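Local structure of MREC protein (Listeria monocytogenes, 2J5U) at the interface of chains A and B. The protein helps to form and maintain bacterial cell shape and assembles as a dimer. Residues are numbered along the deposited sequence; one frame, centred on the assembly and turned at random. Chains: chain A/B, MREC protein.

Contacts 1 and 2, about 13 Å apart between the centres of their C-alpha atoms, draw on neighbouring, interleaved residues of chain B, with helix 39-60 contributing to both. In contact 1 the N-terminal arm of chain B (short helix 33-36, a non-helical link, the start of helix 39-60) lies against helix 31-58 of chain A. In contact 2, helix 39-60 lies on the barrel region of chain A, around strands 175-178 and 190-199. The start of helix 39-60 is therefore held between the helix and the barrel of its partner. This would tie N-terminal helix to barrel within the dimer, twelve copies of which form the 24-subunit assembly.

Contact 1: the interface of chains A and B. Residues chain A 35, 38, 41-42; chain B 34, 37-38, 41.
Leucines and the long side chain of B:Arg34, which buries the most surface of the residues here, carry this helix-to-arm contact in the predicted coiled-coil region, in which helix 31-58 of chain A runs roughly parallel to the N-terminal arm of chain B. That arm is not one continuous helix: a short turn, 33-36, is followed by B:Glu37 and B:Leu38 outside any helix before helix 39-60 begins. The two copies thus meet with different local backbones, and the interface departs from an exact two-fold.

Apolar contacts come first. A:Leu38, with CG anti to its backbone N (chi1 -177°), sends CD2 to within 3.7 Å of the B:Leu41 CD1 methyl, the two side chains crossing at about a right angle. The same B:Leu41 methyl lies obliquely against the aliphatic part of A:Glu42, so that one methyl touches two successive turns of the partner helix. A second leucine pair joins A:Leu41 and B:Leu38, their CD1 and CD2 methyls 3.7 Å apart and the side chains again oblique. At the other end, A:Leu35 lays CD1 closely against B:Arg34 CD, at 3.2 Å, and reaches the edge of the guanidinium in its plane.

Charge supplies the second layer. B:Arg34 is extended from CG to NE and carries its guanidinium past A:Leu35 toward A:Glu42. The salt bridge is long, with NH2 of B:Arg34 3.9 Å from the carboxylate oxygen OE1 of A:Glu42. OE1 sits over one face of the guanidinium, near its rim, and the two planes are turned 78° apart, so the pairing is electrostatic and not a paired, coplanar one. A second carboxylate stands close by: B:Glu37 OE1 is 4.2 Å from A:Glu42 OE2, a like-charge proximity that the arginine may ease.

Backbone of chain B is met directly as well, for the branch carbon CG of A:Leu38 rests 3.4 Å from the B:Arg34 carbonyl O.

Contact 2: the interface of chains A and B. Residues chain A 140, 175, 177, 188-190; chain B 39-40, 43, 46-47.
The first turns of helix 39-60 of chain B, within the predicted coiled-coil region, dock here on the beta-barrel region of chain A, the part characteristic of the MreC family. Residues B:Ala39, B:Gln40, B:Ser43, B:Ala46 and B:Asp47 line one side of that helix and face strands 175-178 and 190-199, with A:Gln140 and the segment leading into A:Phe190 beside them.

A:Phe190 gives the main apolar surface. Its CG stands anti to the backbone N (chi1 -178°), which presents one ring face to the helix start. The methyl CB of B:Ala39 sits over that face, 3.7 Å from the ring centroid and offset toward the rim, in a CH-pi contact. CB of A:Lys175, from the same chain as the ring, lies at the ring edge in plane and may help to fix its rotation.

Next to the ring, the side chain of B:Gln40 bends at chi2 (61°) and brings its amide to the backbone of A:Phe190 and A:Gly188. As modelled, NE2 of B:Gln40 lies 2.8 Å from the A:Phe190 backbone N, donor facing donor, while OE1 of B:Gln40 lies 3.2 Å from the A:Gly188 carbonyl O, acceptor facing acceptor. Exchanging the two amide atoms would turn both pairs into plausible hydrogen bonds, so the amide is probably turned the other way round in the protein.

At the far end, A:Gln140 extends to the helix and gives its NE2 to the B:Ser43 carbonyl O, 3.2 Å away. This bond is fairly straight (160° at H) and runs in the carbonyl plane on a lone pair. A weak second bond goes from NE2 to the carboxylate OD2 of B:Asp47, the side chains crossing at about a right angle. Within the helix, B:Ser43 OG donates to the B:Ala39 carbonyl O at 3.1 Å from above the carbonyl plane; that hydroxyl also lies 3.6 Å from A:Phe190 CD1.

Contact 1: the interface of chains A and B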
ATOM      1  N   LEU A  35      51.725 -14.079  52.571  1.00149.19           N
ATOM      2  CA  LEU A  35      52.387 -13.310  51.519  1.00147.49           C
ATOM      3  C   LEU A  35      51.898 -13.779  50.152  1.00146.38           C
ATOM      4  O   LEU A  35      52.065 -13.083  49.148  1.00146.34           O
ATOM      5  CB  LEU A  35      53.912 -13.449  51.605  1.00147.13           C
ATOM      6  CG  LEU A  35      54.699 -12.695  50.519  1.00146.83           C
ATOM      7  CD1 LEU A  35      54.249 -11.247  50.462  1.00146.29           C
ATOM      8  CD2 LEU A  35      56.188 -12.777  50.799  1.00146.50           C
ATOM      9  N   LEU A  38      48.228 -12.581  49.940  1.00134.19           N
ATOM     10  CA  LEU A  38      48.349 -11.130  49.966  1.00131.91           C
ATOM     11  C   LEU A  38      48.435 -10.651  48.527  1.00130.87           C
ATOM     12  O   LEU A  38      47.729  -9.726  48.131  1.00131.44           O
ATOM     13  CB  LEU A  38      49.604 -10.720  50.741  1.00131.04           C
ATOM     14  CG  LEU A  38      49.896  -9.232  50.951  1.00130.33           C
ATOM     15  CD1 LEU A  38      50.376  -8.606  49.658  1.00129.74           C
ATOM     16  CD2 LEU A  38      48.651  -8.536  51.475  1.00129.76           C
ATOM     17  N   LEU A  41      45.097 -10.331  46.871  1.00119.21           N
ATOM     18  CA  LEU A  41      44.370  -9.072  46.893  1.00116.39           C
ATOM     19  C   LEU A  41      45.068  -8.031  46.034  1.00115.26           C
ATOM     20  O   LEU A  41      44.418  -7.195  45.414  1.00115.46           O
ATOM     21  CB  LEU A  41      44.250  -8.544  48.325  1.00115.50           C
ATOM     22  CG  LEU A  41      43.450  -9.383  49.322  1.00114.87           C
ATOM     23  CD1 LEU A  41      43.393  -8.655  50.654  1.00114.04           C
ATOM     24  CD2 LEU A  41      42.046  -9.629  48.791  1.00114.53           C
ATOM     25  N   GLU A  42      46.393  -8.084  45.992  1.00113.87           N
ATOM     26  CA  GLU A  42      47.157  -7.125  45.211  1.00113.06           C
ATOM     27  C   GLU A  42      46.800  -7.125  43.727  1.00112.34           C
ATOM     28  O   GLU A  42      46.659  -6.064  43.122  1.00112.30           O
ATOM     29  CB  GLU A  42      48.656  -7.371  45.385  1.00113.94           C
ATOM     30  CG  GLU A  42      49.154  -7.159  46.811  1.00116.14           C
ATOM     31  CD  GLU A  42      50.674  -7.137  46.916  1.00117.31           C
ATOM     32  OE1 GLU A  42      51.326  -8.094  46.443  1.00117.52           O
ATOM     33  OE2 GLU A  42      51.217  -6.162  47.482  1.00117.65           O
TER
ATOM     34  N   ARG B  34      54.636  -6.710  54.298  1.00145.69           N
ATOM     35  CA  ARG B  34      53.436  -6.850  53.494  1.00142.58           C
ATOM     36  C   ARG B  34      52.286  -7.415  54.316  1.00140.25           C
ATOM     37  O   ARG B  34      51.253  -7.780  53.764  1.00140.04           O
ATOM     38  CB  ARG B  34      53.704  -7.763  52.302  1.00142.95           C
ATOM     39  CG  ARG B  34      54.597  -7.161  51.243  1.00143.16           C
ATOM     40  CD  ARG B  34      54.701  -8.099  50.062  1.00143.85           C
ATOM     41  NE  ARG B  34      55.088  -7.403  48.843  1.00144.69           N
ATOM     42  CZ  ARG B  34      55.147  -7.975  47.646  1.00144.94           C
ATOM     43  NH1 ARG B  34      55.508  -7.264  46.587  1.00145.12           N
ATOM     44  NH2 ARG B  34      54.845  -9.260  47.509  1.00144.95           N
ATOM     45  N   GLU B  37      49.881  -3.810  55.552  1.00117.54           N
ATOM     46  CA  GLU B  37      49.134  -3.202  54.459  1.00114.19           C
ATOM     47  C   GLU B  37      48.067  -4.143  53.905  1.00110.58           C
ATOM     48  O   GLU B  37      47.800  -4.168  52.704  1.00109.55           O
ATOM     49  CB  GLU B  37      50.082  -2.798  53.336  1.00115.60           C
ATOM     50  CG  GLU B  37      50.804  -3.964  52.699  1.00118.55           C
ATOM     51  CD  GLU B  37      51.316  -3.640  51.311  1.00120.45           C
ATOM     52  OE1 GLU B  37      50.492  -3.261  50.445  1.00121.12           O
ATOM     53  OE2 GLU B  37      52.541  -3.766  51.084  1.00121.20           O
ATOM     54  N   LEU B  38      47.456  -4.914  54.795  1.00106.67           N
ATOM     55  CA  LEU B  38      46.425  -5.864  54.412  1.00102.41           C
ATOM     56  C   LEU B  38      45.057  -5.201  54.466  1.00 99.52           C
ATOM     57  O   LEU B  38      44.374  -5.084  53.444  1.00 98.21           O
ATOM     58  CB  LEU B  38      46.487  -7.079  55.350  1.00102.93           C
ATOM     59  CG  LEU B  38      45.362  -8.114  55.453  1.00102.47           C
ATOM     60  CD1 LEU B  38      44.303  -7.623  56.433  1.00103.17           C
ATOM     61  CD2 LEU B  38      44.781  -8.397  54.078  1.00102.68           C
ATOM     62  N   LEU B  41      44.404  -2.997  51.870  1.00 85.65           N
ATOM     63  CA  LEU B  41      44.106  -3.615  50.582  1.00 84.79           C
ATOM     64  C   LEU B  41      42.660  -4.068  50.491  1.00 84.21           C
ATOM     65  O   LEU B  41      41.999  -3.862  49.472  1.00 82.81           O
ATOM     66  CB  LEU B  41      45.039  -4.798  50.331  1.00 85.21           C
ATOM     67  CG  LEU B  41      46.426  -4.389  49.844  1.00 86.59           C
ATOM     68  CD1 LEU B  41      47.297  -5.616  49.661  1.00 88.46           C
ATOM     69  CD2 LEU B  41      46.293  -3.633  48.533  1.00 86.61           C
TER

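Contact 2: the interface of chains A and B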
ATOM      1  N   GLN A 140      32.834   1.249  55.943  1.00 61.65           N
ATOM      2  CA  GLN A 140      32.453   0.400  54.823  1.00 64.12           C
ATOM      3  C   GLN A 140      31.473  -0.680  55.249  1.00 66.94           C
ATOM      4  O   GLN A 140      31.647  -1.324  56.280  1.00 67.60           O
ATOM      5  CB  GLN A 140      33.679  -0.254  54.208  1.00 62.32           C
ATOM      6  CG  GLN A 140      34.738   0.716  53.783  1.00 61.83           C
ATOM      7  CD  GLN A 140      35.883   0.027  53.091  1.00 63.50           C
ATOM      8  OE1 GLN A 140      36.219  -1.112  53.414  1.00 65.81           O
ATOM      9  NE2 GLN A 140      36.501   0.713  52.142  1.00 63.40           N
ATOM     10  N   LYS A 175      35.571  -1.972  58.429  1.00 63.61           N
ATOM     11  CA  LYS A 175      36.675  -1.066  58.190  1.00 61.31           C
ATOM     12  C   LYS A 175      36.212   0.375  58.088  1.00 59.65           C
ATOM     13  O   LYS A 175      35.112   0.662  57.611  1.00 59.38           O
ATOM     14  CB  LYS A 175      37.414  -1.497  56.933  1.00 61.59           C
ATOM     15  CG  LYS A 175      37.699  -2.972  56.998  1.00 65.63           C
ATOM     16  CD  LYS A 175      38.893  -3.398  56.195  1.00 68.59           C
ATOM     17  CE  LYS A 175      39.047  -4.904  56.317  1.00 70.58           C
ATOM     18  NZ  LYS A 175      40.261  -5.381  55.624  1.00 74.65           N
ATOM     19  N   VAL A 177      37.427   4.214  56.785  1.00 53.08           N
ATOM     20  CA  VAL A 177      38.365   4.895  55.901  1.00 52.31           C
ATOM     21  C   VAL A 177      38.042   6.375  55.813  1.00 50.87           C
ATOM     22  O   VAL A 177      37.012   6.818  56.299  1.00 51.67           O
ATOM     23  CB  VAL A 177      38.329   4.287  54.473  1.00 53.66           C
ATOM     24  CG1 VAL A 177      38.669   2.820  54.531  1.00 52.66           C
ATOM     25  CG2 VAL A 177      36.958   4.479  53.855  1.00 53.34           C
ATOM     26  N   GLY A 188      39.474   7.032  51.072  1.00 54.37           N
ATOM     27  CA  GLY A 188      39.974   5.678  50.971  1.00 56.22           C
ATOM     28  C   GLY A 188      41.174   5.298  51.815  1.00 57.56           C
ATOM     29  O   GLY A 188      41.608   4.151  51.767  1.00 58.52           O
ATOM     30  N   ILE A 189      41.736   6.225  52.577  1.00 57.30           N
ATOM     31  CA  ILE A 189      42.873   5.847  53.394  1.00 57.09           C
ATOM     32  C   ILE A 189      42.338   5.064  54.580  1.00 56.24           C
ATOM     33  O   ILE A 189      41.399   5.501  55.237  1.00 56.81           O
ATOM     34  CB  ILE A 189      43.653   7.073  53.900  1.00 59.60           C
ATOM     35  CG1 ILE A 189      44.456   7.707  52.762  1.00 59.87           C
ATOM     36  CG2 ILE A 189      44.667   6.635  54.954  1.00 60.17           C
ATOM     37  CD1 ILE A 189      43.700   7.898  51.493  1.00 64.34           C
ATOM     38  N   PHE A 190      42.926   3.902  54.846  1.00 55.37           N
ATOM     39  CA  PHE A 190      42.486   3.067  55.967  1.00 55.92           C
ATOM     40  C   PHE A 190      42.792   3.731  57.314  1.00 55.65           C
ATOM     41  O   PHE A 190      43.905   4.213  57.545  1.00 54.15           O
ATOM     42  CB  PHE A 190      43.163   1.684  55.916  1.00 55.14           C
ATOM     43  CG  PHE A 190      42.713   0.747  57.014  1.00 55.69           C
ATOM     44  CD1 PHE A 190      41.390   0.307  57.082  1.00 55.79           C
ATOM     45  CD2 PHE A 190      43.603   0.326  57.999  1.00 54.30           C
ATOM     46  CE1 PHE A 190      40.956  -0.541  58.122  1.00 53.92           C
ATOM     47  CE2 PHE A 190      43.184  -0.515  59.037  1.00 52.66           C
ATOM     48  CZ  PHE A 190      41.854  -0.950  59.097  1.00 52.70           C
TER
ATOM     49  N   ALA B  39      44.670  -4.762  55.661  1.00 95.72           N
ATOM     50  CA  ALA B  39      43.390  -4.107  55.859  1.00 91.54           C
ATOM     51  C   ALA B  39      43.243  -2.968  54.858  1.00 89.67           C
ATOM     52  O   ALA B  39      42.140  -2.673  54.402  1.00 89.37           O
ATOM     53  CB  ALA B  39      43.289  -3.583  57.277  1.00 90.83           C
ATOM     54  N   GLN B  40      44.356  -2.331  54.513  1.00 87.29           N
ATOM     55  CA  GLN B  40      44.323  -1.240  53.551  1.00 85.42           C
ATOM     56  C   GLN B  40      43.947  -1.785  52.179  1.00 85.60           C
ATOM     57  O   GLN B  40      43.249  -1.123  51.412  1.00 85.91           O
ATOM     58  CB  GLN B  40      45.687  -0.550  53.484  1.00 84.25           C
ATOM     59  CG  GLN B  40      45.815   0.558  52.427  1.00 82.81           C
ATOM     60  CD  GLN B  40      44.849   1.731  52.638  1.00 83.60           C
ATOM     61  OE1 GLN B  40      43.870   1.880  51.907  1.00 83.14           O
ATOM     62  NE2 GLN B  40      45.125   2.563  53.636  1.00 80.82           N
ATOM     63  N   SER B  43      40.302  -2.788  51.917  1.00 85.06           N
ATOM     64  CA  SER B  43      39.528  -1.550  51.815  1.00 83.14           C
ATOM     65  C   SER B  43      39.529  -1.020  50.398  1.00 82.10           C
ATOM     66  O   SER B  43      38.529  -0.483  49.942  1.00 81.72           O
ATOM     67  CB  SER B  43      40.094  -0.475  52.740  1.00 82.88           C
ATOM     68  OG  SER B  43      39.766  -0.747  54.086  1.00 84.70           O
ATOM     69  N   ALA B  46      36.935  -3.171  48.379  1.00 72.70           N
ATOM     70  CA  ALA B  46      35.570  -2.752  48.654  1.00 70.76           C
ATOM     71  C   ALA B  46      35.225  -1.410  48.009  1.00 70.45           C
ATOM     72  O   ALA B  46      34.188  -1.285  47.355  1.00 71.21           O
ATOM     73  CB  ALA B  46      35.337  -2.687  50.161  1.00 68.15           C
ATOM     74  N   ASP B  47      36.091  -0.413  48.185  1.00 69.78           N
ATOM     75  CA  ASP B  47      35.850   0.911  47.619  1.00 69.41           C
ATOM     76  C   ASP B  47      35.839   0.920  46.100  1.00 69.24           C
ATOM     77  O   ASP B  47      34.997   1.576  45.489  1.00 69.52           O
ATOM     78  CB  ASP B  47      36.891   1.920  48.122  1.00 70.58           C
ATOM     79  CG  ASP B  47      36.431   2.680  49.371  1.00 73.29           C
ATOM     80  OD1 ASP B  47      37.177   3.576  49.827  1.00 76.05           O
ATOM     81  OD2 ASP B  47      35.333   2.393  49.898  1.00 72.79           O
TER